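Local coordinates for endo-polygalacturonase (Pectobacterium carotovorum subsp. carotovorum, PDB 1BHE), which hydrolyses the alpha-1,4 linkages of polygalacturonic acid within the chain, contributing to maceration and soft-rotting of plant tissue, at residues V167-S172 with T190-P195; S297-K302 with K331-E336; I310-E315 with P323-I328. All coordinates share one frame; numbering follows the deposited sequence.

All three contacts belong to one right-handed parallel beta-helix; contact 1 closes before contacts 2 and 3 open. Contacts 1 and 2 both join strands of successive coils edge to edge, with centres 24 Å apart; contact 3 is carried mainly by side chains, without a hydrogen bond between its segments. Contacts 2 and 3 share strand 324-335, and the segments of contact 3 fall between those of contact 2 in sequence; their centres are 21 Å apart. Only contact 1 lies near the catalytic region: the T194 side chain is about 8 Å from that of D223, the predicted proton donor, and about 11 Å from that of H251, probably also an active-site residue.

Contact 1: V167-S172 with T190-P195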
loop_
_atom_site.group_PDB
_atom_site.type_symbol
_atom_site.label_atom_id
_atom_site.label_comp_id
_atom_site.label_asym_id
_atom_site.label_seq_id
_atom_site.Cartn_x
_atom_site.Cartn_y
_atom_site.Cartn_z
ATOM N N VAL A 167 5.636 -13.088 -3.350
ATOM C CA VAL A 167 6.875 -12.405 -2.983
ATOM C C VAL A 167 6.787 -11.716 -1.638
ATOM O O VAL A 167 5.696 -11.358 -1.185
ATOM C CB VAL A 167 7.164 -11.397 -4.128
ATOM C CG1 VAL A 167 6.052 -10.351 -4.215
ATOM C CG2 VAL A 167 8.515 -10.727 -3.982
ATOM N N SER A 168 7.920 -11.513 -0.963
ATOM C CA SER A 168 7.933 -10.841 0.329
ATOM C C SER A 168 8.576 -9.455 0.195
ATOM O O SER A 168 9.594 -9.288 -0.463
ATOM C CB SER A 168 8.679 -11.615 1.420
ATOM O OG SER A 168 8.069 -12.877 1.666
ATOM N N LEU A 169 7.946 -8.466 0.804
ATOM C CA LEU A 169 8.421 -7.084 0.812
ATOM C C LEU A 169 8.603 -6.669 2.266
ATOM O O LEU A 169 7.631 -6.698 3.025
ATOM C CB LEU A 169 7.422 -6.134 0.146
ATOM C CG LEU A 169 6.840 -6.560 -1.202
ATOM C CD1 LEU A 169 5.841 -5.529 -1.706
ATOM C CD2 LEU A 169 7.939 -6.791 -2.230
ATOM N N ILE A 170 9.834 -6.392 2.684
ATOM C CA ILE A 170 10.130 -6.065 4.058
ATOM C C ILE A 170 10.877 -4.750 4.252
ATOM O O ILE A 170 11.630 -4.268 3.415
ATOM C CB ILE A 170 10.958 -7.163 4.773
ATOM C CG1 ILE A 170 12.373 -7.256 4.196
ATOM C CG2 ILE A 170 10.262 -8.518 4.717
ATOM C CD1 ILE A 170 13.251 -8.263 4.923
ATOM N N ASN A 171 10.674 -4.188 5.440
ATOM C CA ASN A 171 11.356 -2.990 5.901
ATOM C C ASN A 171 11.391 -1.854 4.889
ATOM O O ASN A 171 12.446 -1.279 4.609
ATOM C CB ASN A 171 12.786 -3.378 6.324
ATOM C CG ASN A 171 12.796 -4.519 7.331
ATOM O OD1 ASN A 171 11.954 -4.549 8.228
ATOM N ND2 ASN A 171 13.734 -5.448 7.173
ATOM N N SER A 172 10.226 -1.462 4.376
ATOM C CA SER A 172 10.173 -0.372 3.400
ATOM C C SER A 172 10.401 0.971 4.067
ATOM O O SER A 172 9.803 1.300 5.094
ATOM C CB SER A 172 8.811 -0.396 2.687
ATOM O OG SER A 172 8.759 0.622 1.713
ATOM N N THR A 190 1.142 -11.939 -1.752
ATOM C CA THR A 190 2.140 -10.923 -1.456
ATOM C C THR A 190 2.272 -10.848 0.064
ATOM O O THR A 190 1.253 -10.738 0.749
ATOM C CB THR A 190 1.755 -9.542 -2.012
ATOM O OG1 THR A 190 1.837 -9.561 -3.444
ATOM C CG2 THR A 190 2.690 -8.454 -1.505
ATOM N N THR A 191 3.496 -10.956 0.563
ATOM C CA THR A 191 3.715 -10.822 2.004
ATOM C C THR A 191 4.405 -9.491 2.270
ATOM O O THR A 191 5.410 -9.208 1.625
ATOM C CB THR A 191 4.559 -11.984 2.566
ATOM O OG1 THR A 191 3.780 -13.182 2.425
ATOM C CG2 THR A 191 4.881 -11.778 4.039
ATOM N N ILE A 192 3.856 -8.684 3.166
ATOM C CA ILE A 192 4.456 -7.410 3.545
ATOM C C ILE A 192 4.722 -7.456 5.056
ATOM O O ILE A 192 3.798 -7.743 5.826
ATOM C CB ILE A 192 3.580 -6.194 3.202
ATOM C CG1 ILE A 192 3.699 -5.871 1.708
ATOM C CG2 ILE A 192 3.950 -4.948 4.006
ATOM C CD1 ILE A 192 2.537 -5.059 1.169
ATOM N N LYS A 193 5.961 -7.180 5.456
ATOM C CA LYS A 193 6.300 -7.199 6.875
ATOM C C LYS A 193 7.293 -6.094 7.222
ATOM O O LYS A 193 8.457 -6.093 6.828
ATOM C CB LYS A 193 6.836 -8.557 7.315
ATOM C CG LYS A 193 7.090 -8.705 8.803
ATOM C CD LYS A 193 5.860 -8.448 9.666
ATOM C CE LYS A 193 6.225 -8.600 11.141
ATOM N NZ LYS A 193 5.027 -8.594 12.023
ATOM N N THR A 194 6.792 -5.143 7.985
ATOM C CA THR A 194 7.523 -3.972 8.459
ATOM C C THR A 194 7.040 -3.684 9.873
ATOM O O THR A 194 5.869 -3.892 10.186
ATOM C CB THR A 194 7.281 -2.790 7.504
ATOM O OG1 THR A 194 8.116 -2.976 6.341
ATOM C CG2 THR A 194 7.610 -1.437 8.097
ATOM N N PRO A 195 7.939 -3.296 10.764
ATOM C CA PRO A 195 7.599 -3.049 12.155
ATOM C C PRO A 195 6.433 -2.102 12.332
ATOM O O PRO A 195 6.294 -1.063 11.681
ATOM C CB PRO A 195 8.883 -2.498 12.760
ATOM C CG PRO A 195 9.976 -3.008 11.884
ATOM C CD PRO A 195 9.385 -3.086 10.496
HETATM O O HOH W 1 10.329 -6.676 8.677
#
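V167 O accepts the N-H of T191 in an almost straight bond (V167 O to T191 N 2.8 Å, 177°), the first of four backbone bonds between parallel strands. L169 is held through both backbone polar atoms: its N donates to T191 O and its O accepts from K193 N. The fourth bond, N171 N to K193 O, is longer at 3.2 Å, with the donor tilted 27° from the carbonyl plane, as the chain leaves the strand at N171. K193 O has a second donor, a water that also gives a proton to N171 OD1, 2.7 Å from each oxygen; N171 ND2 bonds weakly to D120. Asparagine suits this place because it tolerates positive phi and its amide can serve both partners. Beyond the strands, S172 N donates to T194 OG1 at 3.3 Å, and the same buried hydroxyl is hydrogen-bonded to H176. On one face the buried chains of L169 and I192 pack together, L169 CD1 4.0 Å from I192 CG1. On the other, partly exposed, S168 OG rests against T191 CB. Such in-register stacking of parallel strands from successive coils is typical of the right-handed parallel beta-helix, the fold of family 28 glycosyl hydrolases.

Contact 2: S297-K302 with K331-E336; sequences SNVVMK and KDVTSE
V299 O accepts from T334 N, and T334 O from M301 N, in two of the five backbone hydrogen bonds that zip these parallel strands together. E336 N closes the run on M301 O with a nearly straight bond (177°). At the other end the chain turns a corner at N298 and D332, both with positive phi, a conformation that Asn and Asp adopt more readily than most residues. There N298 N reaches K331 O at 3.1 Å, and V299 N reaches D332 O at a longer 3.3 Å.

Apolar contacts occupy the buried face. V299 and V333 lie side by side, with V299 CB 4.0 Å from V333 CG2. The flexible M301 chain bends at its thioether (chi3 -123°), which places CE 3.5 Å from V333 CG1, while M272 and P307 also touch M301.

Charged groups keep to the periphery. K302 and E336 run alongside each other in a long salt bridge, NZ to OE1 4.0 Å, and E336 OE1 also lies 3.5 Å from K302 CG. Within its own segment K331 NZ makes a weak salt bridge to D332 OD2, whereas D332 OD1 is hydrogen-bonded to N358. S297 OG is bonded to D268. Cohesion therefore rests chiefly on the backbone bonds and the buried apolar row of V299, V333 and M301; the stretched ion pair of exposed K302 and E336 probably adds little.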
loop_
_atom_site.group_PDB
_atom_site.type_symbol
_atom_site.label_atom_id
_atom_site.label_comp_id
_atom_site.label_asym_id
_atom_site.label_seq_id
_atom_site.Cartn_x
_atom_site.Cartn_y
_atom_site.Cartn_z
ATOM N N SER A 297 -17.613 -7.804 3.834
ATOM C CA SER A 297 -18.253 -9.033 4.295
ATOM C C SER A 297 -17.248 -10.071 4.756
ATOM O O SER A 297 -16.133 -10.168 4.248
ATOM C CB SER A 297 -19.152 -9.629 3.206
ATOM O OG SER A 297 -18.388 -10.020 2.081
ATOM N N ASN A 298 -17.653 -10.866 5.743
ATOM C CA ASN A 298 -16.825 -11.936 6.275
ATOM C C ASN A 298 -15.485 -11.426 6.796
ATOM O O ASN A 298 -14.410 -11.899 6.423
ATOM C CB ASN A 298 -16.637 -13.041 5.230
ATOM C CG ASN A 298 -16.101 -14.316 5.843
ATOM O OD1 ASN A 298 -16.000 -14.434 7.069
ATOM N ND2 ASN A 298 -15.735 -15.288 5.023
ATOM N N VAL A 299 -15.568 -10.440 7.688
ATOM C CA VAL A 299 -14.386 -9.848 8.307
ATOM C C VAL A 299 -14.305 -10.295 9.768
ATOM O O VAL A 299 -15.271 -10.107 10.514
ATOM C CB VAL A 299 -14.424 -8.314 8.252
ATOM C CG1 VAL A 299 -13.129 -7.712 8.791
ATOM C CG2 VAL A 299 -14.665 -7.808 6.836
ATOM N N VAL A 300 -13.206 -10.918 10.170
ATOM C CA VAL A 300 -13.028 -11.370 11.549
ATOM C C VAL A 300 -11.840 -10.635 12.173
ATOM O O VAL A 300 -10.722 -10.736 11.665
ATOM C CB VAL A 300 -12.810 -12.883 11.655
ATOM C CG1 VAL A 300 -12.567 -13.311 13.101
ATOM C CG2 VAL A 300 -13.997 -13.660 11.093
ATOM N N MET A 301 -12.083 -9.895 13.253
ATOM C CA MET A 301 -11.028 -9.132 13.906
ATOM C C MET A 301 -10.732 -9.582 15.333
ATOM O O MET A 301 -11.617 -9.944 16.106
ATOM C CB MET A 301 -11.384 -7.644 13.939
ATOM C CG MET A 301 -11.553 -6.992 12.578
ATOM S SD MET A 301 -12.323 -5.370 12.703
ATOM C CE MET A 301 -13.747 -5.573 11.640
ATOM N N LYS A 302 -9.454 -9.533 15.685
ATOM C CA LYS A 302 -8.936 -9.897 16.992
ATOM C C LYS A 302 -7.911 -8.840 17.424
ATOM O O LYS A 302 -6.992 -8.523 16.667
ATOM C CB LYS A 302 -8.223 -11.243 16.996
ATOM C CG LYS A 302 -8.973 -12.495 16.610
ATOM C CD LYS A 302 -8.212 -13.754 17.014
ATOM C CE LYS A 302 -7.871 -14.625 15.814
ATOM N NZ LYS A 302 -8.680 -15.878 15.794
ATOM N N LYS A 331 -21.450 -6.644 6.297
ATOM C CA LYS A 331 -22.184 -7.885 6.489
ATOM C C LYS A 331 -21.303 -8.988 7.056
ATOM O O LYS A 331 -20.207 -9.263 6.557
ATOM C CB LYS A 331 -22.800 -8.358 5.166
ATOM C CG LYS A 331 -23.680 -9.591 5.298
ATOM C CD LYS A 331 -24.526 -9.805 4.053
ATOM C CE LYS A 331 -25.697 -10.735 4.319
ATOM N NZ LYS A 331 -25.269 -12.013 4.949
ATOM N N ASP A 332 -21.799 -9.661 8.105
ATOM C CA ASP A 332 -21.053 -10.742 8.743
ATOM C C ASP A 332 -19.656 -10.266 9.154
ATOM O O ASP A 332 -18.638 -10.791 8.702
ATOM C CB ASP A 332 -20.934 -11.943 7.792
ATOM C CG ASP A 332 -22.268 -12.629 7.569
ATOM O OD1 ASP A 332 -23.088 -12.656 8.511
ATOM O OD2 ASP A 332 -22.497 -13.140 6.452
ATOM N N VAL A 333 -19.622 -9.263 10.021
ATOM C CA VAL A 333 -18.374 -8.701 10.532
ATOM C C VAL A 333 -18.313 -8.947 12.043
ATOM O O VAL A 333 -19.234 -8.548 12.761
ATOM C CB VAL A 333 -18.257 -7.202 10.226
ATOM C CG1 VAL A 333 -17.083 -6.561 10.955
ATOM C CG2 VAL A 333 -18.112 -6.959 8.725
ATOM N N THR A 334 -17.273 -9.628 12.508
ATOM C CA THR A 334 -17.124 -9.933 13.920
ATOM C C THR A 334 -15.833 -9.363 14.510
ATOM O O THR A 334 -14.761 -9.428 13.912
ATOM C CB THR A 334 -17.097 -11.453 14.186
ATOM O OG1 THR A 334 -18.202 -12.113 13.559
ATOM C CG2 THR A 334 -17.143 -11.745 15.682
ATOM N N SER A 335 -15.944 -8.840 15.724
ATOM C CA SER A 335 -14.808 -8.334 16.478
ATOM C C SER A 335 -14.790 -9.075 17.819
ATOM O O SER A 335 -15.712 -8.939 18.624
ATOM C CB SER A 335 -14.852 -6.827 16.679
ATOM O OG SER A 335 -13.623 -6.382 17.228
ATOM N N GLU A 336 -13.767 -9.892 18.024
ATOM C CA GLU A 336 -13.666 -10.735 19.202
ATOM C C GLU A 336 -13.216 -10.048 20.475
ATOM O O GLU A 336 -13.354 -10.636 21.558
ATOM C CB GLU A 336 -12.735 -11.922 18.886
ATOM C CG GLU A 336 -13.410 -12.970 18.014
ATOM C CD GLU A 336 -12.468 -14.036 17.502
ATOM O OE1 GLU A 336 -11.473 -14.367 18.178
ATOM O OE2 GLU A 336 -12.726 -14.555 16.394
#

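Contact 3: I310-E315 with P323-I328; sequences IDTVYE and PDWSDI
W325 sends its indole toward I310, D311 and T312, with no hydrogen bond crossing the contact. From CB the chain leads to CG, which stands anti to the carbonyl carbon (chi1 -57°), and it is the six-membered ring beyond that touches the other segment. CE3 is 3.9 Å from I310 CG2, which sits at the ring edge. CZ3, next along, is met by that methyl and, more closely, by T312 CG2 at 3.5 Å. CH2, on the ring edge, lies 3.7 Å from D311 O, where a carbonyl would probably suit the slightly positive aromatic hydrogens. T312 CG2 makes a CH-pi contact over one face, 4.0 Å from the W325 six-ring centroid; P323 CB covers the same face nearer the rim, and P323 CG touches T312 CG2. Threonine suits its place by being two-sided: the methyl meets ring and proline, while OG1 can share its one proton between the carbonyl oxygens of E346 and N344. An Asx turn (V313 N to D311 OD1, 2.9 Å) follows. I310 CD1 and I328 CG2 continue the apolar contact at 4.3 Å. Because the buried threonine's polar end is satisfied outside, its methyl can join a mainly dispersive contact.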
loop_
_atom_site.group_PDB
_atom_site.type_symbol
_atom_site.label_atom_id
_atom_site.label_comp_id
_atom_site.label_asym_id
_atom_site.label_seq_id
_atom_site.Cartn_x
_atom_site.Cartn_y
_atom_site.Cartn_z
ATOM N N ILE A 310 -15.470 5.411 10.392
ATOM C CA ILE A 310 -15.965 6.237 9.300
ATOM C C ILE A 310 -15.835 7.672 9.822
ATOM O O ILE A 310 -16.659 8.136 10.612
ATOM C CB ILE A 310 -17.385 5.937 8.820
ATOM C CG1 ILE A 310 -17.474 4.543 8.197
ATOM C CG2 ILE A 310 -17.834 6.998 7.818
ATOM C CD1 ILE A 310 -18.823 4.156 7.643
ATOM N N ASP A 311 -14.758 8.343 9.432
ATOM C CA ASP A 311 -14.487 9.686 9.917
ATOM C C ASP A 311 -14.276 10.708 8.815
ATOM O O ASP A 311 -13.284 10.658 8.087
ATOM C CB ASP A 311 -13.238 9.658 10.816
ATOM C CG ASP A 311 -13.215 10.828 11.782
ATOM O OD1 ASP A 311 -13.862 11.856 11.498
ATOM O OD2 ASP A 311 -12.555 10.714 12.837
ATOM N N THR A 312 -15.175 11.688 8.756
ATOM C CA THR A 312 -15.091 12.749 7.766
ATOM C C THR A 312 -14.239 13.919 8.232
ATOM O O THR A 312 -13.937 14.818 7.438
ATOM C CB THR A 312 -16.483 13.294 7.385
ATOM O OG1 THR A 312 -17.027 13.936 8.549
ATOM C CG2 THR A 312 -17.405 12.182 6.928
ATOM N N VAL A 313 -13.825 13.942 9.491
ATOM C CA VAL A 313 -12.950 14.993 9.998
ATOM C C VAL A 313 -11.777 14.361 10.746
ATOM O O VAL A 313 -11.450 14.716 11.876
ATOM C CB VAL A 313 -13.669 15.993 10.917
ATOM C CG1 VAL A 313 -14.510 16.989 10.131
ATOM C CG2 VAL A 313 -14.539 15.272 11.937
ATOM N N TYR A 314 -11.129 13.395 10.095
ATOM C CA TYR A 314 -9.997 12.684 10.679
ATOM C C TYR A 314 -8.959 13.657 11.222
ATOM O O TYR A 314 -8.562 13.564 12.382
ATOM C CB TYR A 314 -9.387 11.724 9.661
ATOM C CG TYR A 314 -8.210 10.910 10.145
ATOM C CD1 TYR A 314 -8.347 9.965 11.150
ATOM C CD2 TYR A 314 -6.952 11.083 9.576
ATOM C CE1 TYR A 314 -7.264 9.224 11.591
ATOM C CE2 TYR A 314 -5.866 10.346 10.008
ATOM C CZ TYR A 314 -6.027 9.418 11.014
ATOM O OH TYR A 314 -4.944 8.680 11.443
ATOM N N GLU A 315 -8.485 14.565 10.387
ATOM C CA GLU A 315 -7.596 15.635 10.796
ATOM C C GLU A 315 -8.288 16.981 10.537
ATOM O O GLU A 315 -9.203 17.046 9.717
ATOM C CB GLU A 315 -6.287 15.636 10.026
ATOM C CG GLU A 315 -5.436 14.383 10.107
ATOM C CD GLU A 315 -4.343 14.441 9.048
ATOM O OE1 GLU A 315 -3.463 15.318 9.175
ATOM O OE2 GLU A 315 -4.391 13.631 8.103
ATOM N N PRO A 323 -17.768 15.600 1.946
ATOM C CA PRO A 323 -17.865 14.177 1.685
ATOM C C PRO A 323 -19.253 13.759 1.226
ATOM O O PRO A 323 -20.254 14.130 1.843
ATOM C CB PRO A 323 -17.552 13.545 3.040
ATOM C CG PRO A 323 -18.033 14.554 4.032
ATOM C CD PRO A 323 -17.775 15.896 3.401
ATOM N N ASP A 324 -19.315 12.981 0.153
ATOM C CA ASP A 324 -20.577 12.469 -0.373
ATOM C C ASP A 324 -20.437 10.945 -0.419
ATOM O O ASP A 324 -20.024 10.354 -1.412
ATOM C CB ASP A 324 -20.944 13.027 -1.737
ATOM C CG ASP A 324 -22.261 12.488 -2.261
ATOM O OD1 ASP A 324 -23.006 11.834 -1.503
ATOM O OD2 ASP A 324 -22.564 12.713 -3.451
ATOM N N TRP A 325 -20.586 10.352 0.760
ATOM C CA TRP A 325 -20.362 8.924 0.957
ATOM C C TRP A 325 -21.687 8.185 1.065
ATOM O O TRP A 325 -22.524 8.521 1.908
ATOM C CB TRP A 325 -19.473 8.727 2.188
ATOM C CG TRP A 325 -18.139 9.413 2.175
ATOM C CD1 TRP A 325 -17.520 10.055 1.142
ATOM C CD2 TRP A 325 -17.208 9.491 3.268
ATOM N NE1 TRP A 325 -16.301 10.550 1.510
ATOM C CE2 TRP A 325 -16.081 10.205 2.817
ATOM C CE3 TRP A 325 -17.221 9.030 4.587
ATOM C CZ2 TRP A 325 -14.982 10.480 3.632
ATOM C CZ3 TRP A 325 -16.129 9.293 5.391
ATOM C CH2 TRP A 325 -15.024 10.013 4.915
ATOM N N SER A 326 -21.900 7.196 0.195
ATOM C CA SER A 326 -23.152 6.446 0.218
ATOM C C SER A 326 -22.981 5.001 -0.226
ATOM O O SER A 326 -21.927 4.591 -0.710
ATOM C CB SER A 326 -24.209 7.154 -0.635
ATOM O OG SER A 326 -23.816 7.242 -1.993
ATOM N N ASP A 327 -24.033 4.209 -0.045
ATOM C CA ASP A 327 -24.050 2.793 -0.385
ATOM C C ASP A 327 -22.848 2.083 0.232
ATOM O O ASP A 327 -21.978 1.522 -0.422
ATOM C CB ASP A 327 -24.142 2.559 -1.890
ATOM C CG ASP A 327 -24.303 1.103 -2.279
ATOM O OD1 ASP A 327 -24.683 0.270 -1.428
ATOM O OD2 ASP A 327 -24.026 0.778 -3.457
ATOM N N ILE A 328 -22.800 2.137 1.560
ATOM C CA ILE A 328 -21.744 1.536 2.370
ATOM C C ILE A 328 -22.353 0.432 3.220
ATOM O O ILE A 328 -23.249 0.679 4.036
ATOM C CB ILE A 328 -21.049 2.596 3.242
ATOM C CG1 ILE A 328 -20.444 3.707 2.380
ATOM C CG2 ILE A 328 -19.965 1.974 4.108
ATOM C CD1 ILE A 328 -20.122 4.985 3.120
#